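Local structure of Cif (Cell cycle inhibiting factor) (Escherichia coli, 3EFY) at the interface of chains A and B. The protein deamidates a glutamine side chain of host NEDD8 to glutamate, which abolishes the activity of cullin-RING ubiquitin ligases and arrests the host cell cycle. Sequence-based numbering; all coordinates share one arbitrary frame. Chains: chain A/B, Cif (Cell cycle inhibiting factor).

The interface of chains A and B. Residues chain A 8, 12-13, 16, 99; chain B 177, 180-181.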
ATOM      1  N   PRO A   8       5.907 -13.206  -2.469  1.00 30.29           N
ATOM      2  CA  PRO A   8       4.783 -13.007  -3.399  1.00 29.30           C
ATOM      3  C   PRO A   8       5.125 -13.396  -4.841  1.00 28.28           C
ATOM      4  O   PRO A   8       6.282 -13.377  -5.209  1.00 29.16           O
ATOM      5  CB  PRO A   8       4.565 -11.478  -3.367  1.00 30.08           C
ATOM      6  CG  PRO A   8       5.176 -11.014  -2.136  1.00 31.39           C
ATOM      7  CD  PRO A   8       6.358 -11.947  -1.868  1.00 31.57           C
ATOM      8  N   VAL A  12       1.679 -10.153  -7.972  1.00 19.96           N
ATOM      9  CA  VAL A  12       1.447  -9.506  -6.695  1.00 20.98           C
ATOM     10  C   VAL A  12       2.490  -8.404  -6.440  1.00 20.23           C
ATOM     11  O   VAL A  12       2.121  -7.282  -6.056  1.00 20.44           O
ATOM     12  CB  VAL A  12       1.392 -10.547  -5.584  1.00 21.46           C
ATOM     13  CG1 VAL A  12       1.425  -9.903  -4.260  1.00 21.83           C
ATOM     14  CG2 VAL A  12       0.101 -11.384  -5.765  1.00 25.78           C
ATOM     15  N   THR A  13       3.757  -8.694  -6.707  1.00 20.04           N
ATOM     16  CA  THR A  13       4.810  -7.686  -6.609  1.00 19.94           C
ATOM     17  C   THR A  13       4.536  -6.523  -7.539  1.00 18.40           C
ATOM     18  O   THR A  13       4.583  -5.359  -7.107  1.00 18.55           O
ATOM     19  CB  THR A  13       6.161  -8.314  -6.932  1.00 19.31           C
ATOM     20  OG1 THR A  13       6.440  -9.295  -5.906  1.00 21.71           O
ATOM     21  CG2 THR A  13       7.265  -7.265  -6.942  1.00 21.09           C
ATOM     22  N   ALA A  16       1.661  -4.285  -6.317  1.00 18.28           N
ATOM     23  CA  ALA A  16       2.036  -3.535  -5.156  1.00 18.87           C
ATOM     24  C   ALA A  16       2.931  -2.332  -5.518  1.00 19.14           C
ATOM     25  O   ALA A  16       2.828  -1.286  -4.913  1.00 19.20           O
ATOM     26  CB  ALA A  16       2.727  -4.437  -4.164  1.00 19.78           C
ATOM     27  N   PHE A  99      12.506  -9.926  -4.888  1.00 23.25           N
ATOM     28  CA  PHE A  99      12.484  -8.476  -5.139  1.00 22.70           C
ATOM     29  C   PHE A  99      13.691  -7.806  -4.482  1.00 23.86           C
ATOM     30  O   PHE A  99      14.382  -7.031  -5.118  1.00 22.21           O
ATOM     31  CB  PHE A  99      11.180  -7.844  -4.589  1.00 23.77           C
ATOM     32  CG  PHE A  99      11.026  -6.384  -4.854  1.00 22.98           C
ATOM     33  CD1 PHE A  99      10.755  -5.904  -6.124  1.00 24.61           C
ATOM     34  CD2 PHE A  99      11.041  -5.467  -3.800  1.00 23.03           C
ATOM     35  CE1 PHE A  99      10.541  -4.593  -6.340  1.00 26.08           C
ATOM     36  CE2 PHE A  99      10.841  -4.115  -4.030  1.00 26.94           C
ATOM     37  CZ  PHE A  99      10.599  -3.678  -5.326  1.00 27.09           C
TER
ATOM     38  N   ILE B 177       3.499  -8.999   1.976  1.00 26.90           N
ATOM     39  CA  ILE B 177       3.799  -8.255   0.759  1.00 26.53           C
ATOM     40  C   ILE B 177       4.624  -7.007   1.070  1.00 26.25           C
ATOM     41  O   ILE B 177       5.653  -6.774   0.441  1.00 27.57           O
ATOM     42  CB  ILE B 177       2.503  -7.818  -0.023  1.00 26.34           C
ATOM     43  CG1 ILE B 177       1.818  -9.051  -0.567  1.00 28.17           C
ATOM     44  CG2 ILE B 177       2.854  -6.784  -1.116  1.00 27.54           C
ATOM     45  CD1 ILE B 177       0.407  -8.748  -1.095  1.00 27.57           C
ATOM     46  N   SER B 180       8.137  -7.683   1.925  1.00 28.91           N
ATOM     47  CA  SER B 180       8.926  -8.169   0.817  1.00 29.58           C
ATOM     48  C   SER B 180       9.425  -7.014  -0.034  1.00 29.36           C
ATOM     49  O   SER B 180      10.386  -7.187  -0.797  1.00 31.07           O
ATOM     50  CB  SER B 180       8.116  -9.182  -0.002  1.00 29.51           C
ATOM     51  OG  SER B 180       7.232  -8.516  -0.883  1.00 31.01           O
ATOM     52  N   LEU B 181       8.746  -5.858   0.048  1.00 28.32           N
ATOM     53  CA  LEU B 181       9.036  -4.673  -0.727  1.00 29.85           C
ATOM     54  C   LEU B 181       9.905  -3.675  -0.015  1.00 29.79           C
ATOM     55  O   LEU B 181      10.586  -2.883  -0.641  1.00 28.76           O
ATOM     56  CB  LEU B 181       7.748  -3.947  -1.037  1.00 31.13           C
ATOM     57  CG  LEU B 181       6.739  -4.692  -1.899  1.00 33.29           C
ATOM     58  CD1 LEU B 181       5.676  -3.674  -2.213  1.00 37.13           C
ATOM     59  CD2 LEU B 181       7.346  -5.277  -3.178  1.00 34.25           C
TER
HETATM   60  O   HOH W   1       8.023  -8.961  -3.637  1.00 28.76           O
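B:Ile177 and B:Leu181, one turn apart on helix 168-187 of chain B, pack against A:Val12 and A:Ala16 of helix 10-22, with A:Phe99 and A:Pro8 flanking them. The patch belongs to a two-fold symmetric interface between copies of the C-terminal, catalytic part of Cif; this dimer may or may not form outside the crystal.

From CB, the side chain of B:Ile177 divides. Its methyl CG2, anti to the backbone N, reaches A:Ala16 CB at 3.8 Å. The other branch, beside the backbone N (chi1 -67°), runs through CG1, which packs on A:Val12 CG1 and, more loosely, on A:Pro8 CG, to the tip CD1, 3.5 Å from A:Val12 CG1. The side chains of B:Ile177 and A:Val12 cross at about a right angle.

B:Leu181 forks between two partners: CD1 touches A:Ala16 CB, while CD2 sits over one face of the A:Phe99 ring, 3.7 Å above its plane and displaced toward the rim.

B:Ser180 OG faces A:Pro8 CG and also bonds to its own helix, donating to B:Ile177 O at 2.7 Å. A water links this hydroxyl to A:Thr13 OG1, adding a polar bridge beside the apolar packing. The patch centre lies about 7 Å from the active-site A:Cys10, which places this part of the interface near the catalytic centre. At the ring edge, B:Leu181 O lies in the plane of A:Phe99, 3.6 Å from CE2.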